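PDB 4LPS: Hydrogenase/urease maturation factor HypB from Helicobacter pylori, which binds GTP and hydrolyses it slowly, and is required for inserting nickel into [NiFe] hydrogenase and for the maturation of urease. Local coordinates for residues L42-Y47 against K231-Q237; E64-D68 against K92-S96; D164-K168 against D200-L204; F173-D177 against Y236-F242; N30-A34 against Y146-A150. All blocks are in the same frame, centred on the assembly; numbering follows the deposited sequence.

In the fold
The five contacts lie around the seven-stranded parallel sheet of a P-loop GTPase. Contacts 1 and 4 follow one another along the C-terminal tail, share Tyr-236 and Gln-237, and have centres about 15 Å apart. Contact 5, centred about 12 Å from contact 4, meets it where Phe-242 packs on Tyr-146 and Asn-147; this end lies close to the nickel site, the Tyr-146 side chain being about 7 Å from nickel. Contact 3 touches contact 4 through Phe-173 and Met-174, and its Lys-165 belongs to a GDP pocket. Contact 2 stands apart, about 32 Å from contact 3 between centres, yet its Glu-64 side chain comes within about 5 Å of GDP.

Contact 1. Residues L42-Y47 against K231-Q237; sequences LKEGLY and KKRENYQ
In this P-loop GTPase the start of strand 47-52, just after helix 29-43, packs through Tyr-47 on the C-terminal end of helix 218-234 and the turn after it. Both helices finish in Schellman motifs, and the positive phi this demands falls on Gly-45, where glycine suits it, and on Asn-235. The phenol is the centrepiece. Its ring is roofed by backbone as much as by side chain: Lys-232 CA stands 3.7 Å from the Tyr-47 ring centroid and 13° off the normal, a CH-pi contact, while the straight methylenes of Lys-232 run back past Tyr-47 CB. With CG opposite the backbone N (chi1 -161°), the ring reaches the turn after the helix, and its OH gives a short 2.5 Å hydrogen bond to Tyr-236 O, entering 21° out of the carbonyl plane. Gln-237 NE2 approaches the ring obliquely, held by an almost straight bond of 3.0 Å to Asn-235 OD1 and linked through a water to Leu-46 O; Leu-42 CD2 packs on this amide at 4.0 Å from NE2. A second water joins Lys-232 NZ, 2.8 Å away, to Gly-45 O, and the same ammonium also bonds Asp-130 O. Tyrosine thus suits the place twice over: its face receives the CA-H of Lys-232, and its hydroxyl supplies a donor to the carbonyl of Tyr-236, in the turn after the helix.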
# COMPACT_ATOMS: atom_id res chain seq x y z
N LEU A 42 -9.01 -13.93 4.88
CA LEU A 42 -8.79 -14.66 6.13
C LEU A 42 -8.82 -16.16 5.88
O LEU A 42 -8.06 -16.91 6.49
CB LEU A 42 -9.84 -14.25 7.17
CG LEU A 42 -9.87 -12.75 7.49
CD1 LEU A 42 -10.91 -12.42 8.56
CD2 LEU A 42 -8.49 -12.24 7.90
N LYS A 43 -9.72 -16.60 5.01
CA LYS A 43 -9.81 -18.00 4.61
C LYS A 43 -8.48 -18.49 4.05
O LYS A 43 -8.04 -19.60 4.33
CB LYS A 43 -10.92 -18.19 3.58
CG LYS A 43 -11.40 -19.62 3.44
CD LYS A 43 -12.77 -19.66 2.78
CE LYS A 43 -13.81 -18.92 3.61
NZ LYS A 43 -15.11 -18.79 2.90
N GLU A 44 -7.85 -17.64 3.23
CA GLU A 44 -6.58 -17.98 2.60
C GLU A 44 -5.39 -17.67 3.51
O GLU A 44 -4.24 -17.86 3.12
CB GLU A 44 -6.43 -17.23 1.28
CG GLU A 44 -7.47 -17.61 0.24
CD GLU A 44 -7.05 -18.81 -0.58
OE1 GLU A 44 -7.87 -19.30 -1.37
OE2 GLU A 44 -5.89 -19.25 -0.43
N GLY A 45 -5.69 -17.19 4.72
CA GLY A 45 -4.65 -16.84 5.67
C GLY A 45 -3.73 -15.75 5.17
O GLY A 45 -2.51 -15.83 5.34
N LEU A 46 -4.31 -14.73 4.55
CA LEU A 46 -3.54 -13.62 4.01
C LEU A 46 -3.66 -12.36 4.86
O LEU A 46 -4.76 -11.97 5.27
CB LEU A 46 -3.98 -13.30 2.58
CG LEU A 46 -3.94 -14.45 1.57
CD1 LEU A 46 -4.72 -14.08 0.32
CD2 LEU A 46 -2.50 -14.79 1.22
N TYR A 47 -2.53 -11.72 5.12
CA TYR A 47 -2.52 -10.38 5.70
C TYR A 47 -2.44 -9.38 4.55
O TYR A 47 -1.45 -9.34 3.82
CB TYR A 47 -1.36 -10.19 6.67
CG TYR A 47 -1.55 -9.02 7.62
CD1 TYR A 47 -2.41 -9.12 8.70
CD2 TYR A 47 -0.86 -7.83 7.43
CE1 TYR A 47 -2.59 -8.06 9.57
CE2 TYR A 47 -1.04 -6.76 8.29
CZ TYR A 47 -1.90 -6.88 9.36
OH TYR A 47 -2.08 -5.83 10.23
N LYS A 231 2.82 -6.73 12.62
CA LYS A 231 1.41 -6.41 12.45
C LYS A 231 0.60 -7.65 12.09
O LYS A 231 -0.51 -7.84 12.59
CB LYS A 231 1.24 -5.30 11.41
CG LYS A 231 1.44 -3.91 12.00
CD LYS A 231 0.44 -3.69 13.13
CE LYS A 231 0.69 -2.38 13.86
NZ LYS A 231 1.69 -2.57 14.94
N LYS A 232 1.15 -8.48 11.21
CA LYS A 232 0.52 -9.75 10.88
C LYS A 232 0.45 -10.65 12.11
O LYS A 232 -0.54 -11.34 12.34
CB LYS A 232 1.26 -10.48 9.76
CG LYS A 232 0.70 -11.87 9.48
CD LYS A 232 1.37 -12.55 8.30
CE LYS A 232 0.85 -13.97 8.15
NZ LYS A 232 -0.35 -14.03 7.25
N ARG A 233 1.53 -10.62 12.90
CA ARG A 233 1.62 -11.39 14.13
C ARG A 233 0.49 -11.03 15.10
O ARG A 233 -0.15 -11.91 15.68
CB ARG A 233 2.97 -11.16 14.80
CG ARG A 233 3.50 -12.34 15.58
CD ARG A 233 4.99 -12.54 15.30
NE ARG A 233 5.74 -11.30 15.49
CZ ARG A 233 6.88 -11.00 14.86
NH1 ARG A 233 7.49 -9.85 15.11
NH2 ARG A 233 7.41 -11.86 14.00
N GLU A 234 0.28 -9.74 15.28
CA GLU A 234 -0.80 -9.23 16.13
C GLU A 234 -2.16 -9.42 15.48
O GLU A 234 -3.19 -9.31 16.14
CB GLU A 234 -0.59 -7.74 16.42
CG GLU A 234 0.76 -7.39 17.02
CD GLU A 234 0.97 -5.89 17.13
OE1 GLU A 234 0.13 -5.13 16.59
OE2 GLU A 234 1.96 -5.46 17.76
N ASN A 235 -2.15 -9.70 14.18
CA ASN A 235 -3.34 -9.66 13.33
C ASN A 235 -4.07 -8.32 13.49
O ASN A 235 -5.26 -8.28 13.78
CB ASN A 235 -4.29 -10.82 13.65
CG ASN A 235 -5.42 -10.93 12.64
OD1 ASN A 235 -5.22 -10.76 11.44
ND2 ASN A 235 -6.63 -11.20 13.12
N TYR A 236 -3.32 -7.23 13.34
CA TYR A 236 -3.94 -5.91 13.29
C TYR A 236 -4.87 -5.82 12.09
O TYR A 236 -4.46 -6.07 10.96
CB TYR A 236 -2.89 -4.80 13.22
CG TYR A 236 -3.50 -3.42 13.02
CD1 TYR A 236 -3.98 -2.69 14.10
CD2 TYR A 236 -3.59 -2.86 11.75
CE1 TYR A 236 -4.54 -1.44 13.91
CE2 TYR A 236 -4.14 -1.61 11.56
CZ TYR A 236 -4.62 -0.90 12.64
OH TYR A 236 -5.17 0.34 12.45
N GLN A 237 -6.11 -5.43 12.34
CA GLN A 237 -7.09 -5.27 11.28
C GLN A 237 -7.77 -3.93 11.42
O GLN A 237 -8.53 -3.71 12.37
CB GLN A 237 -8.12 -6.40 11.30
CG GLN A 237 -7.53 -7.78 11.04
CD GLN A 237 -7.28 -8.04 9.57
OE1 GLN A 237 -7.80 -7.33 8.71
NE2 GLN A 237 -6.47 -9.05 9.28
O HOH W 1 0.01 -16.48 5.99
O HOH W 2 -5.65 -9.48 6.19

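Contact 2. Residues E64-D68 against K92-S96; sequences ENLAD and KKGVS
Near the end of helix 59-66, the chain runs beside the turn that follows helix 85-91, bringing Glu-64 CA to 6.7 Å from Lys-93 CA and Ala-67 CA to 6.9 Å from Val-95 CA. Helix 59-66 is the one that leaves the P-loop, whose residues Gly-56 to Thr-61 bind GDP, so the contact joins the far end of that helix to the approach to strand 97-101. Gly-94 makes the turn possible: it is the C-prime residue of a Schellman motif, with a positive phi of 89°, which suits glycine. The chain then swings Val-95 inward, towards Phe-74 and Val-76 of strand 74-80, with CG2 against the methyl of Ala-67; small and apolar, the alanine lets the two segments approach here. Lys-93 lies across the outer side. It bends at chi2 (-87°) and again at chi3, folding its chain along the end of the helix, so that its CE comes 3.2 Å from Glu-64 O; this methylene, next to the ammonium, is probably polarised and tolerates the oxygen well. Glu-64 itself sends its carboxylate elsewhere, into a salt bridge with Arg-89 of the GDP pocket. At the tip of the lysine, crossing Asp-68 nearly at a right angle, NZ makes a 2.8 Å salt bridge to Asp-68 OD1 on its syn side, 19° out of the carboxylate plane.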
# COMPACT_ATOMS: atom_id res chain seq x y z
N GLU A 64 9.58 -3.85 -5.03
CA GLU A 64 10.75 -4.50 -5.62
C GLU A 64 11.82 -4.75 -4.56
O GLU A 64 12.45 -5.81 -4.54
CB GLU A 64 11.33 -3.64 -6.76
CG GLU A 64 10.52 -3.64 -8.05
CD GLU A 64 11.06 -2.66 -9.07
OE1 GLU A 64 11.39 -1.52 -8.68
OE2 GLU A 64 11.16 -3.02 -10.26
N ASN A 65 12.03 -3.76 -3.70
CA ASN A 65 13.01 -3.87 -2.62
C ASN A 65 12.57 -4.82 -1.51
O ASN A 65 13.40 -5.49 -0.89
CB ASN A 65 13.30 -2.48 -2.04
CG ASN A 65 14.13 -1.62 -2.97
OD1 ASN A 65 14.94 -2.13 -3.75
ND2 ASN A 65 13.92 -0.31 -2.92
N LEU A 66 11.27 -4.89 -1.25
CA LEU A 66 10.73 -5.80 -0.24
C LEU A 66 10.91 -7.26 -0.65
O LEU A 66 11.04 -8.15 0.19
CB LEU A 66 9.26 -5.50 0.03
CG LEU A 66 8.94 -4.31 0.94
CD1 LEU A 66 7.43 -4.06 0.99
CD2 LEU A 66 9.49 -4.54 2.34
N ALA A 67 10.90 -7.51 -1.96
CA ALA A 67 11.08 -8.85 -2.49
C ALA A 67 12.45 -9.45 -2.14
O ALA A 67 12.65 -10.66 -2.27
CB ALA A 67 10.90 -8.84 -3.99
N ASP A 68 13.38 -8.61 -1.71
CA ASP A 68 14.71 -9.07 -1.34
C ASP A 68 14.76 -9.69 0.05
O ASP A 68 15.76 -10.30 0.42
CB ASP A 68 15.72 -7.92 -1.43
CG ASP A 68 15.91 -7.43 -2.86
OD1 ASP A 68 15.74 -8.24 -3.79
OD2 ASP A 68 16.24 -6.23 -3.04
N LYS A 92 9.56 -9.49 -13.01
CA LYS A 92 10.99 -9.54 -13.31
C LYS A 92 11.81 -9.83 -12.05
O LYS A 92 12.93 -10.36 -12.13
CB LYS A 92 11.44 -8.22 -13.96
CG LYS A 92 12.94 -8.06 -14.20
CD LYS A 92 13.50 -9.17 -15.08
CE LYS A 92 14.96 -8.92 -15.45
NZ LYS A 92 15.09 -7.99 -16.60
N LYS A 93 11.26 -9.49 -10.89
CA LYS A 93 11.94 -9.72 -9.61
C LYS A 93 11.50 -11.01 -8.90
O LYS A 93 11.91 -11.26 -7.77
CB LYS A 93 11.72 -8.53 -8.68
CG LYS A 93 12.45 -7.27 -9.10
CD LYS A 93 13.86 -7.27 -8.52
CE LYS A 93 13.83 -7.24 -7.01
NZ LYS A 93 15.19 -7.31 -6.40
N GLY A 94 10.67 -11.82 -9.56
CA GLY A 94 10.24 -13.07 -8.97
C GLY A 94 8.99 -12.99 -8.12
O GLY A 94 8.63 -13.95 -7.43
N VAL A 95 8.30 -11.85 -8.17
CA VAL A 95 7.07 -11.66 -7.41
C VAL A 95 5.84 -11.98 -8.24
O VAL A 95 5.67 -11.43 -9.33
CB VAL A 95 6.94 -10.22 -6.88
CG1 VAL A 95 5.67 -10.07 -6.05
CG2 VAL A 95 8.17 -9.84 -6.08
N SER A 96 5.01 -12.88 -7.75
CA SER A 96 3.73 -13.15 -8.39
C SER A 96 2.87 -11.91 -8.30
O SER A 96 2.55 -11.45 -7.21
CB SER A 96 3.03 -14.35 -7.76
OG SER A 96 3.78 -15.54 -7.93

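Contact 3. Residues D164-K168 against D200-L204; sequences DKVLK and DMQKL
The carboxylate of Asp-200 presents one face to Leu-167, whose CG stands over it 3.5 Å from Asp-200 CG and about equally far from both oxygens. Those oxygens turn to polar partners instead: OD2 takes a 2.7 Å bond from a water that in turn accepts from Val-166 N at 3.0 Å, and OD1 is bonded by Gln-196 NE2 and lies 3.5 Å from Lys-203 NZ in a long salt bridge. A second carboxylate, that of Asp-164, points away from helix 194-204 and is held on the syn sides of its two oxygens by Lys-165 and Lys-168, the latter by NZ to OD2 at 2.8 Å. Lys-165 also bonds Glu-161 O, and both belong to a GDP pocket with Pro-160 and Phe-190. The rest of the contact between these helices of the GTPase domain is apolar. Val-166 turns CG1 opposite its backbone N (chi1 171°), inserting it among Asp-200 CB, Met-201 SD at 3.8 Å and Leu-204 CD2 at 3.6 Å, while Leu-167 CD2 meets Leu-204 CD1 at 3.6 Å. Branched and flexible aliphatic chains suit a seam that Phe-173 of the next helix also covers. Leu-167 probably shields one face of the buried carboxylate from solvent, while Lys-203, Gln-196 and the water would favour its ionised form; the water also serves a peptide N-H at the start of helix 165-168, coupling that helix to the acid without direct bonding.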
# COMPACT_ATOMS: atom_id res chain seq x y z
N ASP A 164 3.81 19.74 2.76
CA ASP A 164 2.53 20.37 3.09
C ASP A 164 1.32 19.54 2.67
O ASP A 164 0.18 19.97 2.83
CB ASP A 164 2.45 21.75 2.42
CG ASP A 164 2.40 21.66 0.91
OD1 ASP A 164 3.06 20.77 0.33
OD2 ASP A 164 1.70 22.49 0.29
N LYS A 165 1.57 18.34 2.14
CA LYS A 165 0.51 17.62 1.45
C LYS A 165 -0.50 16.96 2.38
O LYS A 165 -1.62 16.65 1.97
CB LYS A 165 1.12 16.57 0.52
CG LYS A 165 1.84 17.19 -0.68
CD LYS A 165 0.83 17.86 -1.60
CE LYS A 165 1.52 18.53 -2.79
NZ LYS A 165 2.26 19.75 -2.38
N VAL A 166 -0.10 16.74 3.64
CA VAL A 166 -0.95 15.99 4.57
C VAL A 166 -2.27 16.73 4.78
O VAL A 166 -3.34 16.14 4.66
CB VAL A 166 -0.26 15.77 5.93
CG1 VAL A 166 -1.24 15.20 6.94
CG2 VAL A 166 0.93 14.84 5.77
N LEU A 167 -2.19 18.01 5.10
CA LEU A 167 -3.39 18.81 5.31
C LEU A 167 -4.14 19.13 4.02
O LEU A 167 -5.32 19.49 4.06
CB LEU A 167 -3.04 20.11 6.04
CG LEU A 167 -2.67 19.96 7.52
CD1 LEU A 167 -2.82 21.28 8.27
CD2 LEU A 167 -3.49 18.88 8.18
N LYS A 168 -3.46 19.01 2.88
CA LYS A 168 -4.11 19.24 1.59
C LYS A 168 -4.96 18.05 1.16
O LYS A 168 -5.92 18.20 0.42
CB LYS A 168 -3.07 19.55 0.51
CG LYS A 168 -2.58 20.99 0.52
CD LYS A 168 -1.59 21.23 -0.60
CE LYS A 168 -1.26 22.70 -0.74
NZ LYS A 168 -0.19 22.94 -1.74
N ASP A 200 1.36 17.76 11.22
CA ASP A 200 0.09 17.63 10.51
C ASP A 200 -0.58 16.30 10.82
O ASP A 200 -1.80 16.24 11.03
CB ASP A 200 0.31 17.77 9.00
CG ASP A 200 0.54 19.20 8.58
OD1 ASP A 200 0.42 20.10 9.44
OD2 ASP A 200 0.83 19.43 7.38
N MET A 201 0.20 15.23 10.84
CA MET A 201 -0.32 13.92 11.19
C MET A 201 -0.74 13.88 12.65
O MET A 201 -1.65 13.14 13.03
CB MET A 201 0.70 12.81 10.91
CG MET A 201 0.83 12.44 9.44
SD MET A 201 -0.74 11.90 8.74
CE MET A 201 -1.11 10.47 9.76
N GLN A 202 -0.05 14.66 13.49
CA GLN A 202 -0.41 14.75 14.90
C GLN A 202 -1.83 15.26 15.08
O GLN A 202 -2.56 14.80 15.95
CB GLN A 202 0.57 15.67 15.63
CG GLN A 202 1.87 15.00 16.05
CD GLN A 202 1.67 13.92 17.09
OE1 GLN A 202 2.34 12.88 17.05
NE2 GLN A 202 0.77 14.16 18.03
N LYS A 203 -2.22 16.22 14.24
CA LYS A 203 -3.57 16.78 14.27
C LYS A 203 -4.60 15.80 13.69
O LYS A 203 -5.70 15.64 14.23
CB LYS A 203 -3.61 18.11 13.51
CG LYS A 203 -2.64 19.16 14.06
CD LYS A 203 -3.04 20.57 13.64
CE LYS A 203 -2.44 20.95 12.30
NZ LYS A 203 -1.01 21.34 12.41
N LEU A 204 -4.24 15.16 12.58
CA LEU A 204 -5.18 14.31 11.84
C LEU A 204 -5.36 12.94 12.48
O LEU A 204 -6.48 12.53 12.76
CB LEU A 204 -4.70 14.14 10.40
CG LEU A 204 -5.43 14.91 9.30
CD1 LEU A 204 -5.61 16.36 9.70
CD2 LEU A 204 -4.67 14.81 7.99
O HOH W 3 2.01 17.99 5.43

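Contact 4. Residues F173-D177 against Y236-F242; sequences FMCAD and YQSTHSF
Asp-177 OD1 accepts a hydrogen bond from the hydroxyl of Tyr-236; the modelled separation of OD1 and OH, 2.4 Å, is very short and its exact value doubtful. The oxygen lies at the edge of the phenol ring, near its plane, whereas the carboxylate itself is turned 77° against the ring. The other oxygen, OD2, receives the backbone N-H of Asn-153 in strand 152-158 and lies 2.6 Å from a water that is also 2.8 Å from Cys-175 O. Thus the buried acid, just before strand 178-182, is gripped on both oxygens, which probably favours its ionised form. Ser-238 stands beside it, its CB 3.3 Å from Asp-177 OD1, while its own OG accepts from His-240 N at 3.1 Å: this is an ST turn, and it bends the C-terminal tail as it passes across the end of helix 170-174 in roughly the reverse direction to residues 174-177. Alternate tail residues, Tyr-236, Ser-238 and His-240, each set the first side-chain atom opposite the backbone N and point toward residues 173-177. His-240 is the flat cover: Cys-175 CA lies over the middle of its ring, 3.5 Å from the centroid and 14° off the normal, with Cys-175 CB 3.2 Å from His-240 NE2. The small side chain of Cys-175 suits so close an approach of backbone to ring. The imidazole's ND1 bonds a malonate, probably from the crystallisation liquor. Beyond it, the Phe-242 ring takes the imidazole edge on its face, with His-240 CD2 3.6 Å above its centre, and touches Cys-175 CB obliquely with CE2.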
# COMPACT_ATOMS: atom_id res chain seq x y z
N PHE A 173 -4.96 10.78 4.31
CA PHE A 173 -4.06 10.54 5.43
C PHE A 173 -4.78 10.10 6.71
O PHE A 173 -4.17 9.47 7.57
CB PHE A 173 -3.21 11.79 5.68
CG PHE A 173 -2.13 11.99 4.66
CD1 PHE A 173 -0.92 11.31 4.76
CD2 PHE A 173 -2.32 12.85 3.58
CE1 PHE A 173 0.08 11.49 3.81
CE2 PHE A 173 -1.33 13.03 2.63
CZ PHE A 173 -0.13 12.35 2.75
N MET A 174 -6.06 10.44 6.83
CA MET A 174 -6.86 9.96 7.96
C MET A 174 -7.23 8.47 7.85
O MET A 174 -7.65 7.87 8.84
CB MET A 174 -8.13 10.80 8.12
CG MET A 174 -7.91 12.08 8.93
SD MET A 174 -9.41 13.08 9.15
CE MET A 174 -9.77 13.56 7.46
N CYS A 175 -7.09 7.88 6.67
CA CYS A 175 -7.37 6.45 6.53
C CYS A 175 -6.11 5.60 6.69
O CYS A 175 -6.18 4.37 6.65
CB CYS A 175 -8.04 6.16 5.19
SG CYS A 175 -6.94 5.96 3.79
N ALA A 176 -4.97 6.26 6.86
CA ALA A 176 -3.70 5.57 6.99
C ALA A 176 -3.53 4.91 8.36
O ALA A 176 -3.74 5.55 9.40
CB ALA A 176 -2.55 6.53 6.73
N ASP A 177 -3.14 3.64 8.36
CA ASP A 177 -2.68 2.97 9.56
C ASP A 177 -1.19 3.22 9.74
O ASP A 177 -0.62 2.94 10.80
CB ASP A 177 -2.97 1.47 9.49
CG ASP A 177 -4.44 1.17 9.31
OD1 ASP A 177 -5.19 1.32 10.30
OD2 ASP A 177 -4.84 0.80 8.19
N TYR A 236 -3.32 -7.23 13.34
CA TYR A 236 -3.94 -5.91 13.29
C TYR A 236 -4.87 -5.82 12.09
O TYR A 236 -4.46 -6.07 10.96
CB TYR A 236 -2.89 -4.80 13.22
CG TYR A 236 -3.50 -3.42 13.02
CD1 TYR A 236 -3.98 -2.69 14.10
CD2 TYR A 236 -3.59 -2.86 11.75
CE1 TYR A 236 -4.54 -1.44 13.91
CE2 TYR A 236 -4.14 -1.61 11.56
CZ TYR A 236 -4.62 -0.90 12.64
OH TYR A 236 -5.17 0.34 12.45
N GLN A 237 -6.11 -5.43 12.34
CA GLN A 237 -7.09 -5.27 11.28
C GLN A 237 -7.77 -3.93 11.42
O GLN A 237 -8.53 -3.71 12.37
CB GLN A 237 -8.12 -6.40 11.30
CG GLN A 237 -7.53 -7.78 11.04
CD GLN A 237 -7.28 -8.04 9.57
OE1 GLN A 237 -7.80 -7.33 8.71
NE2 GLN A 237 -6.47 -9.05 9.28
N SER A 238 -7.49 -3.03 10.48
CA SER A 238 -8.00 -1.67 10.54
C SER A 238 -9.53 -1.64 10.60
O SER A 238 -10.21 -2.37 9.87
CB SER A 238 -7.52 -0.86 9.33
OG SER A 238 -8.09 0.43 9.32
N THR A 239 -10.05 -0.81 11.49
CA THR A 239 -11.49 -0.64 11.60
C THR A 239 -11.92 0.64 10.91
O THR A 239 -13.03 1.14 11.14
CB THR A 239 -11.94 -0.59 13.07
OG1 THR A 239 -11.30 0.50 13.74
CG2 THR A 239 -11.59 -1.89 13.79
N HIS A 240 -11.06 1.17 10.05
CA HIS A 240 -11.33 2.45 9.40
C HIS A 240 -12.54 2.38 8.49
O HIS A 240 -12.69 1.44 7.70
CB HIS A 240 -10.14 2.94 8.59
CG HIS A 240 -10.38 4.27 7.95
ND1 HIS A 240 -10.36 5.45 8.66
CD2 HIS A 240 -10.69 4.61 6.67
CE1 HIS A 240 -10.62 6.46 7.85
NE2 HIS A 240 -10.83 5.97 6.64
N SER A 241 -13.40 3.39 8.59
CA SER A 241 -14.57 3.48 7.74
C SER A 241 -14.32 4.37 6.53
O SER A 241 -13.93 5.53 6.67
CB SER A 241 -15.77 3.99 8.52
OG SER A 241 -16.92 4.01 7.68
N PHE A 242 -14.57 3.82 5.35
CA PHE A 242 -14.30 4.52 4.11
C PHE A 242 -15.56 5.20 3.58
O PHE A 242 -15.50 6.23 2.91
CB PHE A 242 -13.74 3.54 3.08
CG PHE A 242 -12.42 2.94 3.48
CD1 PHE A 242 -12.36 1.94 4.44
CD2 PHE A 242 -11.24 3.37 2.90
CE1 PHE A 242 -11.16 1.38 4.82
CE2 PHE A 242 -10.03 2.82 3.27
CZ PHE A 242 -9.99 1.82 4.23
OXT PHE A 242 -16.68 4.72 3.80
O HOH W 4 -7.11 1.95 7.67

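Contact 5. Residues N30-A34 against Y146-A150; sequences NDIKA and YNLGA
Ala-34 and Gly-149 mark the tight end of this contact, their CA atoms 4.6 Å apart, whereas Asp-31 and Asn-147 at the other side are separated partly by water. On the close side Ala-34 CB presses on Asn-147 O at 3.3 Å, and Gly-149, whose positive phi suits glycine, brings its CA to 3.7 Å from Ala-34 O. The same Asn-147 O is bonded by Asn-30 ND2 at 2.9 Å; the bond is bent, 134° at the hydrogen, and leaves the amide plane of Asn-30 by 30°. The rest of that amide is fixed by Ala-110 N, which bonds OD1 at the start of helix 110-122, and by the Tyr-146 ring, whose edge it meets with the planes nearly perpendicular. Tyr-146 in turn stacks on His-107, an inferred nickel ligand, so helix 29-43 borders the metal-site loop of this GTPase. Asn-147 is also the head of an Asx turn: its OD1 accepts from Gly-149 N at 2.6 Å, holding the bend at Leu-148. Toward solvent, one water links Asn-30 ND2, Asp-31 OD1 and Asn-147 N, and a second passes from Asp-31 OD1, 2.8 Å away, weakly to Asn-147 ND2.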
# COMPACT_ATOMS: atom_id res chain seq x y z
N ASN A 30 -19.82 -1.22 -2.22
CA ASN A 30 -18.39 -1.51 -2.13
C ASN A 30 -18.06 -2.05 -0.74
O ASN A 30 -17.23 -2.95 -0.60
CB ASN A 30 -17.54 -0.28 -2.45
CG ASN A 30 -16.06 -0.60 -2.50
OD1 ASN A 30 -15.58 -1.26 -3.43
ND2 ASN A 30 -15.32 -0.16 -1.49
N ASP A 31 -18.68 -1.47 0.28
CA ASP A 31 -18.49 -1.90 1.67
C ASP A 31 -18.89 -3.36 1.87
O ASP A 31 -18.20 -4.11 2.56
CB ASP A 31 -19.28 -1.01 2.62
CG ASP A 31 -18.44 0.12 3.20
OD1 ASP A 31 -17.27 0.28 2.80
OD2 ASP A 31 -18.97 0.85 4.07
N ILE A 32 -20.01 -3.76 1.29
CA ILE A 32 -20.44 -5.15 1.33
C ILE A 32 -19.40 -6.05 0.66
O ILE A 32 -18.95 -7.04 1.24
CB ILE A 32 -21.81 -5.36 0.63
CG1 ILE A 32 -22.93 -4.66 1.40
CG2 ILE A 32 -22.12 -6.84 0.49
CD1 ILE A 32 -23.13 -5.19 2.80
N LYS A 33 -19.03 -5.69 -0.56
CA LYS A 33 -18.06 -6.46 -1.34
C LYS A 33 -16.68 -6.52 -0.66
O LYS A 33 -15.99 -7.53 -0.74
CB LYS A 33 -17.93 -5.88 -2.75
CG LYS A 33 -17.15 -6.78 -3.69
CD LYS A 33 -17.78 -8.17 -3.73
CE LYS A 33 -17.14 -9.04 -4.80
NZ LYS A 33 -17.57 -10.46 -4.69
N ALA A 34 -16.29 -5.43 -0.01
CA ALA A 34 -15.04 -5.40 0.75
C ALA A 34 -15.08 -6.38 1.92
O ALA A 34 -14.08 -7.04 2.21
CB ALA A 34 -14.76 -4.00 1.24
N TYR A 146 -12.69 4.04 -0.81
CA TYR A 146 -13.07 2.66 -1.14
C TYR A 146 -12.36 1.60 -0.30
O TYR A 146 -11.18 1.30 -0.53
CB TYR A 146 -12.82 2.40 -2.63
CG TYR A 146 -13.66 3.28 -3.53
CD1 TYR A 146 -13.21 4.53 -3.92
CD2 TYR A 146 -14.91 2.87 -3.96
CE1 TYR A 146 -13.97 5.35 -4.73
CE2 TYR A 146 -15.68 3.67 -4.78
CZ TYR A 146 -15.20 4.91 -5.16
OH TYR A 146 -15.97 5.71 -5.97
N ASN A 147 -13.07 1.06 0.68
CA ASN A 147 -12.60 -0.10 1.44
C ASN A 147 -12.30 -1.27 0.51
O ASN A 147 -13.13 -1.62 -0.34
CB ASN A 147 -13.65 -0.51 2.48
CG ASN A 147 -13.07 -1.38 3.59
OD1 ASN A 147 -12.13 -2.15 3.37
ND2 ASN A 147 -13.64 -1.26 4.78
N LEU A 148 -11.12 -1.86 0.65
CA LEU A 148 -10.78 -3.04 -0.15
C LEU A 148 -10.65 -4.27 0.74
O LEU A 148 -10.21 -5.33 0.30
CB LEU A 148 -9.47 -2.81 -0.92
CG LEU A 148 -9.47 -1.61 -1.88
CD1 LEU A 148 -8.10 -1.41 -2.51
CD2 LEU A 148 -10.54 -1.79 -2.95
N GLY A 149 -11.07 -4.13 2.00
CA GLY A 149 -10.99 -5.22 2.95
C GLY A 149 -9.60 -5.43 3.54
O GLY A 149 -9.34 -6.46 4.16
N ALA A 150 -8.72 -4.46 3.34
CA ALA A 150 -7.33 -4.59 3.78
C ALA A 150 -7.20 -4.57 5.30
O ALA A 150 -8.01 -3.95 6.00
CB ALA A 150 -6.47 -3.49 3.18
O HOH W 5 -16.00 1.50 0.59
O HOH W 6 -15.78 1.25 4.95